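Local atomic coordinates of RNA-dependent RNA Polymerase (Bombyx mori cytoplasmic polyhedrosis virus, PDB entry 6TZ0), a protein that catalyses RNA-templated RNA synthesis, transcribing the viral double-stranded RNA genome conservatively into plus strands and copying these into minus strands. Residues E277-H281 / K1038-Y1042; A393-L397 / I562-F566; V408-D414 / C574-F579; F1059-L1065 / F1149-D1153. All blocks are in the same frame, centred on the assembly; numbering follows the deposited sequence.

Contact 1: residues E277-H281 / K1038-Y1042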
loop_
_atom_site.group_PDB
_atom_site.type_symbol
_atom_site.label_atom_id
_atom_site.label_comp_id
_atom_site.label_asym_id
_atom_site.label_seq_id
_atom_site.Cartn_x
_atom_site.Cartn_y
_atom_site.Cartn_z
ATOM N N GLU A 277 -33.427 4.183 7.478
ATOM C CA GLU A 277 -34.709 4.604 6.930
ATOM C C GLU A 277 -34.936 6.082 7.180
ATOM O O GLU A 277 -34.575 6.603 8.237
ATOM C CB GLU A 277 -35.860 3.820 7.547
ATOM C CG GLU A 277 -35.941 2.363 7.163
ATOM C CD GLU A 277 -37.017 1.635 7.945
ATOM O OE1 GLU A 277 -37.585 2.248 8.871
ATOM O OE2 GLU A 277 -37.294 0.456 7.640
ATOM N N VAL A 278 -35.548 6.753 6.211
ATOM C CA VAL A 278 -35.991 8.132 6.392
ATOM C C VAL A 278 -37.363 8.092 7.058
ATOM O O VAL A 278 -38.342 7.645 6.458
ATOM C CB VAL A 278 -36.041 8.892 5.065
ATOM C CG1 VAL A 278 -36.582 10.282 5.279
ATOM C CG2 VAL A 278 -34.670 8.971 4.467
ATOM N N ILE A 279 -37.434 8.566 8.298
ATOM C CA ILE A 279 -38.642 8.442 9.101
ATOM C C ILE A 279 -39.393 9.754 9.264
ATOM O O ILE A 279 -40.584 9.724 9.608
ATOM C CB ILE A 279 -38.321 7.834 10.477
ATOM C CG1 ILE A 279 -37.216 8.644 11.156
ATOM C CG2 ILE A 279 -37.941 6.386 10.318
ATOM C CD1 ILE A 279 -36.945 8.256 12.577
ATOM N N GLY A 280 -38.758 10.890 9.030
ATOM C CA GLY A 280 -39.468 12.146 9.079
ATOM C C GLY A 280 -38.577 13.272 8.626
ATOM O O GLY A 280 -37.481 13.053 8.112
ATOM N N HIS A 281 -39.065 14.486 8.828
ATOM C CA HIS A 281 -38.272 15.679 8.603
ATOM C C HIS A 281 -38.558 16.669 9.718
ATOM O O HIS A 281 -39.676 16.747 10.230
ATOM C CB HIS A 281 -38.564 16.323 7.241
ATOM C CG HIS A 281 -39.940 16.890 7.118
ATOM N ND1 HIS A 281 -41.028 16.129 6.758
ATOM C CD2 HIS A 281 -40.410 18.140 7.329
ATOM C CE1 HIS A 281 -42.107 16.887 6.739
ATOM N NE2 HIS A 281 -41.761 18.111 7.089
ATOM N N LYS A 1038 -42.473 12.804 0.931
ATOM C CA LYS A 1038 -42.673 14.132 1.477
ATOM C C LYS A 1038 -41.513 14.551 2.365
ATOM O O LYS A 1038 -41.260 15.751 2.510
ATOM C CB LYS A 1038 -43.999 14.171 2.239
ATOM C CG LYS A 1038 -44.590 15.553 2.451
ATOM C CD LYS A 1038 -44.295 16.119 3.814
ATOM C CE LYS A 1038 -45.067 17.404 4.021
ATOM N NZ LYS A 1038 -44.620 18.468 3.084
ATOM N N HIS A 1039 -40.784 13.594 2.932
ATOM C CA HIS A 1039 -39.691 13.941 3.824
ATOM C C HIS A 1039 -38.423 14.312 3.074
ATOM O O HIS A 1039 -37.533 14.927 3.664
ATOM C CB HIS A 1039 -39.394 12.793 4.788
ATOM C CG HIS A 1039 -40.586 12.335 5.566
ATOM N ND1 HIS A 1039 -41.321 13.183 6.362
ATOM C CD2 HIS A 1039 -41.128 11.105 5.726
ATOM C CE1 HIS A 1039 -42.297 12.509 6.937
ATOM N NE2 HIS A 1039 -42.202 11.244 6.571
ATOM N N THR A 1040 -38.328 13.961 1.794
ATOM C CA THR A 1040 -37.175 14.287 0.970
ATOM C C THR A 1040 -37.447 15.421 -0.006
ATOM O O THR A 1040 -36.556 15.785 -0.774
ATOM C CB THR A 1040 -36.716 13.051 0.197
ATOM O OG1 THR A 1040 -37.760 12.626 -0.685
ATOM C CG2 THR A 1040 -36.392 11.927 1.148
ATOM N N SER A 1041 -38.653 15.987 0.005
ATOM C CA SER A 1041 -38.965 17.124 -0.846
ATOM C C SER A 1041 -38.351 18.419 -0.336
ATOM O O SER A 1041 -38.271 19.396 -1.086
ATOM C CB SER A 1041 -40.475 17.276 -0.970
ATOM O OG SER A 1041 -41.048 17.570 0.287
ATOM N N TYR A 1042 -37.937 18.449 0.921
ATOM C CA TYR A 1042 -37.163 19.542 1.483
ATOM C C TYR A 1042 -35.728 19.061 1.600
ATOM O O TYR A 1042 -35.492 17.999 2.191
ATOM C CB TYR A 1042 -37.673 19.909 2.874
ATOM C CG TYR A 1042 -39.142 20.229 2.978
ATOM C CD1 TYR A 1042 -39.627 21.488 2.663
ATOM C CD2 TYR A 1042 -40.045 19.266 3.417
ATOM C CE1 TYR A 1042 -40.968 21.779 2.773
ATOM C CE2 TYR A 1042 -41.388 19.546 3.528
ATOM C CZ TYR A 1042 -41.843 20.803 3.203
ATOM O OH TYR A 1042 -43.183 21.087 3.311
#
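His281 and His1039 meet rim to rim, their side chains crossing at about a right angle and neither ring lying over the face of the other. The ring centroids are 5.2 Å apart and the planes are turned by 47°, yet each ND1 lies in the plane of the opposite ring at its edge. His281 ND1 and His1039 ND1 are 3.0 Å apart and form a nearly straight hydrogen bond of 167°.

Each histidine has a second neighbour above its plane. Gly280 CA sits over the centre of the His1039 ring, 3.5 Å from its centroid, in a CH-pi contact that lets the glycine backbone lie close against the imidazole. Over one face of His281 lies Tyr1042 CE2, offset toward the rim and 3.9 Å from His281 NE2. With CG of His281 set between the backbone N and the carbonyl carbon (chi1 67°), the ring reaches both partners, and Lys1038 CD approaches His281 CE1 obliquely at 3.7 Å. Lys1038, bent at chi2 and chi4, donates a hydrogen bond from NZ to Tyr1042 OH. Val278 CG1 packs on His1039 CB at 3.8 Å.

Strand 278-285 pairs with strand 266-272 in an antiparallel hairpin of the N-terminal region, where Ile279 and Gly280 form a classic beta bulge opposite Val271; 1038-1042 is a loop of the C-terminal region. In a bond between two ND1 atoms the acceptor ring would carry its proton on NE2, while the donor may be the ND1-H tautomer or the cation, and the lysine ammonium would tend to disfavour a positive charge on His281.

Contact 2: residues A393-L397 / I562-F566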
loop_
_atom_site.group_PDB
_atom_site.type_symbol
_atom_site.label_atom_id
_atom_site.label_comp_id
_atom_site.label_asym_id
_atom_site.label_seq_id
_atom_site.Cartn_x
_atom_site.Cartn_y
_atom_site.Cartn_z
ATOM N N ALA A 393 -2.556 5.480 26.134
ATOM C CA ALA A 393 -2.932 4.527 25.093
ATOM C C ALA A 393 -2.943 3.096 25.618
ATOM O O ALA A 393 -3.833 2.304 25.274
ATOM C CB ALA A 393 -1.990 4.648 23.901
ATOM N N GLN A 394 -1.976 2.745 26.469
ATOM C CA GLN A 394 -1.929 1.384 26.977
ATOM C C GLN A 394 -3.010 1.093 28.003
ATOM O O GLN A 394 -3.369 -0.073 28.151
ATOM C CB GLN A 394 -0.560 1.069 27.566
ATOM C CG GLN A 394 0.512 0.931 26.521
ATOM C CD GLN A 394 0.161 -0.102 25.481
ATOM O OE1 GLN A 394 -0.037 0.224 24.316
ATOM N NE2 GLN A 394 0.041 -1.350 25.902
ATOM N N SER A 395 -3.561 2.112 28.671
ATOM C CA SER A 395 -4.652 1.874 29.612
ATOM C C SER A 395 -5.898 1.343 28.918
ATOM O O SER A 395 -6.668 0.587 29.518
ATOM C CB SER A 395 -4.980 3.154 30.371
ATOM O OG SER A 395 -5.542 4.123 29.511
ATOM N N TYR A 396 -6.097 1.695 27.655
ATOM C CA TYR A 396 -7.176 1.114 26.874
ATOM C C TYR A 396 -6.739 -0.137 26.127
ATOM O O TYR A 396 -7.507 -1.100 26.047
ATOM C CB TYR A 396 -7.724 2.144 25.891
ATOM C CG TYR A 396 -8.862 1.632 25.054
ATOM C CD1 TYR A 396 -10.117 1.415 25.606
ATOM C CD2 TYR A 396 -8.684 1.374 23.706
ATOM C CE1 TYR A 396 -11.158 0.948 24.836
ATOM C CE2 TYR A 396 -9.714 0.912 22.933
ATOM C CZ TYR A 396 -10.950 0.701 23.497
ATOM O OH TYR A 396 -11.978 0.236 22.716
ATOM N N LEU A 397 -5.523 -0.156 25.578
ATOM C CA LEU A 397 -5.118 -1.286 24.751
ATOM C C LEU A 397 -4.748 -2.532 25.545
ATOM O O LEU A 397 -4.864 -3.635 25.006
ATOM C CB LEU A 397 -3.946 -0.888 23.858
ATOM C CG LEU A 397 -4.230 0.097 22.729
ATOM C CD1 LEU A 397 -2.936 0.496 22.058
ATOM C CD2 LEU A 397 -5.190 -0.514 21.729
ATOM N N ILE A 562 5.075 2.944 20.887
ATOM C CA ILE A 562 3.783 2.835 21.576
ATOM C C ILE A 562 3.019 1.604 21.095
ATOM O O ILE A 562 2.493 0.823 21.894
ATOM C CB ILE A 562 2.950 4.116 21.379
ATOM C CG1 ILE A 562 3.638 5.326 22.000
ATOM C CG2 ILE A 562 1.561 3.970 21.981
ATOM C CD1 ILE A 562 2.965 6.631 21.702
ATOM N N TYR A 563 2.953 1.417 19.777
ATOM C CA TYR A 563 2.371 0.208 19.207
ATOM C C TYR A 563 3.237 -1.011 19.489
ATOM O O TYR A 563 2.711 -2.124 19.620
ATOM C CB TYR A 563 2.186 0.419 17.705
ATOM C CG TYR A 563 1.497 -0.680 16.927
ATOM C CD1 TYR A 563 0.119 -0.831 16.976
ATOM C CD2 TYR A 563 2.219 -1.538 16.109
ATOM C CE1 TYR A 563 -0.514 -1.818 16.253
ATOM C CE2 TYR A 563 1.588 -2.528 15.386
ATOM C CZ TYR A 563 0.225 -2.663 15.467
ATOM O OH TYR A 563 -0.404 -3.646 14.749
ATOM N N ASN A 564 4.559 -0.819 19.590
ATOM C CA ASN A 564 5.445 -1.939 19.894
ATOM C C ASN A 564 5.202 -2.512 21.284
ATOM O O ASN A 564 5.361 -3.717 21.478
ATOM C CB ASN A 564 6.910 -1.532 19.768
ATOM C CG ASN A 564 7.341 -1.342 18.342
ATOM O OD1 ASN A 564 6.887 -2.049 17.449
ATOM N ND2 ASN A 564 8.253 -0.413 18.121
ATOM N N THR A 565 4.822 -1.674 22.256
ATOM C CA THR A 565 4.483 -2.185 23.587
ATOM C C THR A 565 3.266 -3.099 23.549
ATOM O O THR A 565 3.246 -4.145 24.208
ATOM C CB THR A 565 4.214 -1.043 24.562
ATOM O OG1 THR A 565 3.137 -0.244 24.069
ATOM C CG2 THR A 565 5.421 -0.191 24.736
ATOM N N PHE A 566 2.240 -2.707 22.795
ATOM C CA PHE A 566 1.042 -3.526 22.628
ATOM C C PHE A 566 1.360 -4.844 21.931
ATOM O O PHE A 566 0.887 -5.915 22.351
ATOM C CB PHE A 566 0.008 -2.705 21.857
ATOM C CG PHE A 566 -1.214 -3.459 21.452
ATOM C CD1 PHE A 566 -2.152 -3.850 22.383
ATOM C CD2 PHE A 566 -1.449 -3.731 20.112
ATOM C CE1 PHE A 566 -3.286 -4.539 21.988
ATOM C CE2 PHE A 566 -2.573 -4.414 19.714
ATOM C CZ PHE A 566 -3.493 -4.816 20.650
#
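The phenyl ring of Phe566 carries Leu397 CD2 over one face, while Leu397 CB reaches Phe566 CD1 at 3.8 Å. The backbone of the same leucine also touches the ring: Leu397 O lies 3.5 Å from Phe566 CE1. Phe566 extends across to the other helix because its CG stands anti to the backbone N (chi1 173°). The flat amide of Gln394 approaches Thr565 obliquely, folded back by a bend at chi2 (-56°) that brings OE1 to 3.2 Å from Thr565 OG1, a close polar approach and not a hydrogen bond. The threonine hydroxyl is already engaged, since Thr565 OG1 donates to Ile562 O one turn earlier in its own helix. Gln394 OE1 is also 3.8 Å from Phe566 CB, so the amide rests on the second helix between threonine and phenylalanine. At the other end of the contact Ala393 CB meets Ile562 CG2 at 4.1 Å, a small methyl pair.

The two helices run roughly parallel, 29° apart between their short axes, with a closest approach of 10.5 Å. This is helix-to-helix packing within the central polymerase domain, away from the metal- and nucleotide-binding residues. Helix 644-665 borders it through Val650, which touches both Leu397 and Tyr563. Thr401 and Ile404 of helix 401-409 pack on Phe566, while Tyr385, just after strand 380-384, packs on Ile562 and Thr565.

Contact 3: residues V408-D414 / C574-F579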
loop_
_atom_site.group_PDB
_atom_site.type_symbol
_atom_site.label_atom_id
_atom_site.label_comp_id
_atom_site.label_asym_id
_atom_site.label_seq_id
_atom_site.Cartn_x
_atom_site.Cartn_y
_atom_site.Cartn_z
ATOM N N VAL A 408 -4.633 -15.389 18.289
ATOM C CA VAL A 408 -3.398 -15.590 17.535
ATOM C C VAL A 408 -2.907 -17.028 17.666
ATOM O O VAL A 408 -2.341 -17.588 16.717
ATOM C CB VAL A 408 -2.359 -14.539 17.992
ATOM C CG1 VAL A 408 -0.947 -14.865 17.559
ATOM C CG2 VAL A 408 -2.711 -13.191 17.406
ATOM N N ASN A 409 -3.175 -17.675 18.806
ATOM C CA ASN A 409 -2.746 -19.060 19.000
ATOM C C ASN A 409 -3.432 -20.039 18.051
ATOM O O ASN A 409 -2.893 -21.120 17.794
ATOM C CB ASN A 409 -3.000 -19.491 20.439
ATOM C CG ASN A 409 -2.079 -18.820 21.416
ATOM O OD1 ASN A 409 -0.900 -18.624 21.137
ATOM N ND2 ASN A 409 -2.603 -18.476 22.581
ATOM N N GLY A 410 -4.596 -19.691 17.515
ATOM C CA GLY A 410 -5.320 -20.607 16.659
ATOM C C GLY A 410 -5.163 -20.356 15.175
ATOM O O GLY A 410 -6.041 -20.715 14.387
ATOM N N ILE A 411 -4.050 -19.752 14.776
ATOM C CA ILE A 411 -3.776 -19.432 13.382
ATOM C C ILE A 411 -2.491 -20.133 12.967
ATOM O O ILE A 411 -1.488 -20.073 13.685
ATOM C CB ILE A 411 -3.661 -17.907 13.169
ATOM C CG1 ILE A 411 -4.984 -17.220 13.490
ATOM C CG2 ILE A 411 -3.232 -17.571 11.758
ATOM C CD1 ILE A 411 -4.876 -15.723 13.549
ATOM N N HIS A 412 -2.525 -20.815 11.824
ATOM C CA HIS A 412 -1.319 -21.337 11.194
ATOM C C HIS A 412 -0.721 -20.205 10.367
ATOM O O HIS A 412 -1.331 -19.752 9.395
ATOM C CB HIS A 412 -1.626 -22.558 10.333
ATOM C CG HIS A 412 -0.407 -23.234 9.791
ATOM N ND1 HIS A 412 0.433 -23.989 10.576
ATOM C CD2 HIS A 412 0.112 -23.269 8.543
ATOM C CE1 HIS A 412 1.419 -24.461 9.836
ATOM N NE2 HIS A 412 1.248 -24.038 8.598
ATOM N N HIS A 413 0.465 -19.748 10.752
ATOM C CA HIS A 413 0.993 -18.499 10.230
ATOM C C HIS A 413 1.778 -18.666 8.940
ATOM O O HIS A 413 1.937 -17.691 8.196
ATOM C CB HIS A 413 1.853 -17.831 11.299
ATOM C CG HIS A 413 1.082 -17.457 12.526
ATOM N ND1 HIS A 413 0.259 -16.354 12.580
ATOM C CD2 HIS A 413 0.981 -18.059 13.732
ATOM C CE1 HIS A 413 -0.299 -16.281 13.774
ATOM N NE2 HIS A 413 0.118 -17.306 14.491
ATOM N N ASP A 414 2.236 -19.878 8.638
ATOM C CA ASP A 414 2.920 -20.125 7.376
ATOM C C ASP A 414 1.944 -20.102 6.210
ATOM O O ASP A 414 2.212 -19.481 5.171
ATOM C CB ASP A 414 3.637 -21.462 7.454
ATOM C CG ASP A 414 4.739 -21.445 8.463
ATOM O OD1 ASP A 414 5.266 -20.351 8.692
ATOM O OD2 ASP A 414 5.079 -22.504 9.027
ATOM N N CYS A 574 1.114 -15.001 24.324
ATOM C CA CYS A 574 0.647 -16.086 23.474
ATOM C C CYS A 574 1.562 -17.304 23.582
ATOM O O CYS A 574 2.530 -17.327 24.343
ATOM C CB CYS A 574 0.522 -15.619 22.025
ATOM S SG CYS A 574 2.058 -15.162 21.221
ATOM N N THR A 575 1.232 -18.348 22.820
ATOM C CA THR A 575 2.014 -19.586 22.776
ATOM C C THR A 575 2.043 -20.040 21.318
ATOM O O THR A 575 1.179 -20.803 20.878
ATOM C CB THR A 575 1.411 -20.647 23.688
ATOM O OG1 THR A 575 1.288 -20.124 25.015
ATOM C CG2 THR A 575 2.298 -21.882 23.744
ATOM N N VAL A 576 3.026 -19.554 20.568
ATOM C CA VAL A 576 3.142 -19.840 19.138
ATOM C C VAL A 576 4.540 -20.367 18.853
ATOM O O VAL A 576 5.506 -19.597 18.904
ATOM C CB VAL A 576 2.858 -18.595 18.279
ATOM C CG1 VAL A 576 3.090 -18.893 16.806
ATOM C CG2 VAL A 576 1.444 -18.096 18.482
ATOM N N PRO A 577 4.712 -21.650 18.571
ATOM C CA PRO A 577 5.990 -22.119 18.041
ATOM C C PRO A 577 5.976 -22.096 16.521
ATOM O O PRO A 577 4.918 -22.105 15.887
ATOM C CB PRO A 577 6.072 -23.555 18.564
ATOM C CG PRO A 577 4.656 -23.986 18.590
ATOM C CD PRO A 577 3.839 -22.774 18.949
ATOM N N ARG A 578 7.183 -22.051 15.955
ATOM C CA ARG A 578 7.439 -22.248 14.526
ATOM C C ARG A 578 6.729 -21.193 13.670
ATOM O O ARG A 578 5.767 -21.476 12.960
ATOM C CB ARG A 578 7.039 -23.663 14.073
ATOM C CG ARG A 578 8.093 -24.734 14.240
ATOM C CD ARG A 578 8.269 -25.114 15.675
ATOM N NE ARG A 578 9.085 -26.297 15.854
ATOM C CZ ARG A 578 9.471 -26.733 17.043
ATOM N NH1 ARG A 578 10.201 -27.822 17.137
ATOM N NH2 ARG A 578 9.128 -26.071 18.135
ATOM N N PHE A 579 7.198 -19.953 13.786
ATOM C CA PHE A 579 6.682 -18.935 12.876
ATOM C C PHE A 579 7.487 -18.849 11.585
ATOM O O PHE A 579 6.963 -19.129 10.508
ATOM C CB PHE A 579 6.608 -17.569 13.563
ATOM C CG PHE A 579 6.342 -16.435 12.618
ATOM C CD1 PHE A 579 5.183 -16.390 11.865
ATOM C CD2 PHE A 579 7.236 -15.387 12.519
ATOM C CE1 PHE A 579 4.947 -15.341 10.997
ATOM C CE2 PHE A 579 6.999 -14.337 11.662
ATOM C CZ PHE A 579 5.854 -14.312 10.904
#
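Asn409 OD1 receives the backbone N-H of Thr575 in the hydrogen bond that joins the two segments, 2.7 Å from Thr575 N and with an angle of 164° at the hydrogen. The donor is tilted 20° from the plane of the amide carbonyl. Asn409 CG lies beside its backbone N (chi1 -70°), which directs the amide to the chain just beyond helix 557-573. The same oxygen has Cys574 CB at 3.4 Å and Val576 CG2 against it, so it is bordered by carbon as well as by its donor.

Next to this polar link, Val576 divides its two methyl groups between partners. Its CG2 meets Val408 CG1 at 4.1 Å, the side chains crossing at about a right angle, and its CG1 meets His413 CD2 at 3.8 Å. The aliphatic part of His413 then turns to the phenylalanine, where His413 CB lies in the plane of the Phe579 ring, at its edge, 3.7 Å from CD1.

Behind these groups, His413 NE2 makes a weak hydrogen bond to Val408 O. Asp414 is held separately, by Tyr460 OH and by a salt bridge to Arg461.

Within the central polymerase domain, the loop 574-579 lies between helix 557-573 and strand 585-591, against the junction of helices 401-409 and 413-422. Arg578 NH1 makes weak hydrogen bonds to Ile176 O and Thr179 O of the chain of Viral structural protein 4. Helix 501-508 packs on both His413 and Phe579, and Phe579 also touches helix 604-614 and stacks on Phe498.

Contact 4: residues F1059-L1065 / F1149-D1153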
loop_
_atom_site.group_PDB
_atom_site.type_symbol
_atom_site.label_atom_id
_atom_site.label_comp_id
_atom_site.label_asym_id
_atom_site.label_seq_id
_atom_site.Cartn_x
_atom_site.Cartn_y
_atom_site.Cartn_z
ATOM N N PHE A 1059 -36.827 6.954 -5.985
ATOM C CA PHE A 1059 -36.807 6.667 -4.554
ATOM C C PHE A 1059 -38.219 6.673 -3.985
ATOM O O PHE A 1059 -38.563 5.832 -3.149
ATOM C CB PHE A 1059 -35.921 7.689 -3.852
ATOM C CG PHE A 1059 -35.573 7.351 -2.430
ATOM C CD1 PHE A 1059 -34.684 6.328 -2.149
ATOM C CD2 PHE A 1059 -36.075 8.098 -1.380
ATOM C CE1 PHE A 1059 -34.338 6.034 -0.849
ATOM C CE2 PHE A 1059 -35.727 7.806 -0.076
ATOM C CZ PHE A 1059 -34.865 6.771 0.187
ATOM N N ALA A 1060 -39.060 7.590 -4.464
ATOM C CA ALA A 1060 -40.449 7.678 -4.036
ATOM C C ALA A 1060 -41.300 6.521 -4.537
ATOM O O ALA A 1060 -42.383 6.292 -3.994
ATOM C CB ALA A 1060 -41.049 8.996 -4.516
ATOM N N LEU A 1061 -40.871 5.822 -5.583
ATOM C CA LEU A 1061 -41.615 4.666 -6.066
ATOM C C LEU A 1061 -41.095 3.347 -5.515
ATOM O O LEU A 1061 -41.881 2.536 -5.023
ATOM C CB LEU A 1061 -41.600 4.607 -7.595
ATOM C CG LEU A 1061 -42.402 5.614 -8.405
ATOM C CD1 LEU A 1061 -42.138 5.354 -9.862
ATOM C CD2 LEU A 1061 -43.870 5.493 -8.103
ATOM N N LEU A 1062 -39.788 3.105 -5.599
ATOM C CA LEU A 1062 -39.241 1.801 -5.246
ATOM C C LEU A 1062 -38.817 1.710 -3.791
ATOM O O LEU A 1062 -38.784 0.609 -3.233
ATOM C CB LEU A 1062 -38.033 1.452 -6.119
ATOM C CG LEU A 1062 -38.218 0.884 -7.526
ATOM C CD1 LEU A 1062 -39.142 -0.320 -7.518
ATOM C CD2 LEU A 1062 -38.673 1.923 -8.519
ATOM N N GLY A 1063 -38.468 2.830 -3.175
ATOM C CA GLY A 1063 -38.042 2.845 -1.792
ATOM C C GLY A 1063 -36.539 2.728 -1.656
ATOM O O GLY A 1063 -35.779 2.749 -2.627
ATOM N N GLY A 1064 -36.117 2.588 -0.409
ATOM C CA GLY A 1064 -34.710 2.527 -0.089
ATOM C C GLY A 1064 -34.176 1.118 0.009
ATOM O O GLY A 1064 -34.885 0.136 -0.172
ATOM N N LEU A 1065 -32.893 1.037 0.323
ATOM C CA LEU A 1065 -32.187 -0.232 0.367
ATOM C C LEU A 1065 -32.173 -0.780 1.788
ATOM O O LEU A 1065 -32.085 -0.025 2.759
ATOM C CB LEU A 1065 -30.766 -0.053 -0.175
ATOM C CG LEU A 1065 -29.604 0.586 0.600
ATOM C CD1 LEU A 1065 -28.356 0.446 -0.223
ATOM C CD2 LEU A 1065 -29.808 2.047 0.972
ATOM N N PHE A 1149 -27.414 3.689 -5.651
ATOM C CA PHE A 1149 -26.740 4.099 -4.421
ATOM C C PHE A 1149 -27.716 4.212 -3.249
ATOM O O PHE A 1149 -27.565 3.518 -2.241
ATOM C CB PHE A 1149 -26.009 5.418 -4.678
ATOM C CG PHE A 1149 -25.186 5.925 -3.531
ATOM C CD1 PHE A 1149 -23.928 5.408 -3.281
ATOM C CD2 PHE A 1149 -25.645 6.961 -2.743
ATOM C CE1 PHE A 1149 -23.163 5.888 -2.235
ATOM C CE2 PHE A 1149 -24.886 7.443 -1.702
ATOM C CZ PHE A 1149 -23.643 6.907 -1.447
ATOM N N PHE A 1150 -28.723 5.078 -3.362
ATOM C CA PHE A 1150 -29.803 5.138 -2.381
ATOM C C PHE A 1150 -30.964 4.208 -2.694
ATOM O O PHE A 1150 -31.836 4.031 -1.840
ATOM C CB PHE A 1150 -30.371 6.556 -2.249
ATOM C CG PHE A 1150 -29.550 7.469 -1.397
ATOM C CD1 PHE A 1150 -29.541 7.323 -0.023
ATOM C CD2 PHE A 1150 -28.842 8.510 -1.960
ATOM C CE1 PHE A 1150 -28.802 8.173 0.769
ATOM C CE2 PHE A 1150 -28.106 9.365 -1.175
ATOM C CZ PHE A 1150 -28.088 9.198 0.193
ATOM N N LEU A 1151 -31.003 3.618 -3.877
ATOM C CA LEU A 1151 -32.156 2.854 -4.316
ATOM C C LEU A 1151 -31.988 1.375 -3.978
ATOM O O LEU A 1151 -30.893 0.898 -3.681
ATOM C CB LEU A 1151 -32.372 3.047 -5.811
ATOM C CG LEU A 1151 -33.233 4.175 -6.368
ATOM C CD1 LEU A 1151 -34.641 3.930 -5.920
ATOM C CD2 LEU A 1151 -32.770 5.557 -5.946
ATOM N N SER A 1152 -33.097 0.645 -4.039
ATOM C CA SER A 1152 -33.136 -0.717 -3.526
ATOM C C SER A 1152 -32.561 -1.715 -4.519
ATOM O O SER A 1152 -32.765 -1.605 -5.730
ATOM C CB SER A 1152 -34.568 -1.118 -3.183
ATOM O OG SER A 1152 -35.349 -1.252 -4.349
ATOM N N ASP A 1153 -31.856 -2.709 -3.988
ATOM C CA ASP A 1153 -31.289 -3.799 -4.767
ATOM C C ASP A 1153 -32.273 -4.930 -5.012
ATOM O O ASP A 1153 -31.903 -5.925 -5.640
ATOM C CB ASP A 1153 -30.060 -4.369 -4.054
ATOM C CG ASP A 1153 -28.897 -3.410 -4.038
ATOM O OD1 ASP A 1153 -28.786 -2.588 -4.970
ATOM O OD2 ASP A 1153 -28.083 -3.485 -3.094
#
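Leu1151 and Phe1059 interlock where helix 1054-1062 ends in a glycine C-capping turn at Gly1063 and packs against the loop 1149-1153, both parts of the C-terminal region of the polymerase. The branched end of Leu1151 is one bump. Its CD1 enters the hollow between the last turn of the helix and the chain that leaves it, lying 3.7 Å from Phe1059 N and at the same distance from Gly1063 O, with Leu1062 CB 4.2 Å away. Its other methyl, CD2, comes to the edge of the Phe1059 ring. That edge also receives Phe1150 O, 3.4 Å from Phe1059 CE1, so the ring points its rim at the loop. Its CG, anti to the backbone N (chi1 -168°), carries the ring there.

The N-H of Gly1063 still bonds Phe1059 O, but its positive phi turns the backbone away from the helical path. Gly1064 follows, its CA 3.7 Å from Phe1150 O. Leu1065 then supplies the other bump. Its CB rests against Leu1151 O at 3.6 Å, and CD1 reaches Phe1149 O at 3.8 Å, so the leucine fits along the carbonyls of the loop.

Beyond the two segments, Tyr1183 and Ile1186 of helix 1174-1188 pack on Leu1062, and His1036 meets the Phe1059 ring. No hydrogen bond joins the segments, and shape carries the contact. The hydroxyl of Ser1152 is held by Ser1157 OG, while Ser1152 CB lies 3.3 Å from Gly1064 O.

Overall arrangement
The four contacts fall into two groups. Contacts 1 and 4 lie with centres 13 Å apart and nearest atoms about 4 Å apart: contact 1 joins the N-terminal region to the C-terminal region, and contact 4 joins two parts of the C-terminal region. Contacts 2 and 3, with centres 21 Å apart, belong to the central polymerase domain, where their segments alternate along the chain; helices 389-397 and 401-409 are consecutive, and the 574-579 loop follows helix 557-573. The two groups stand over 40 Å apart between centres. Contact 1 spans 756 residues, so the N- and C-terminal regions, far apart in sequence, come together directly, with the polymerase domain between them in the chain.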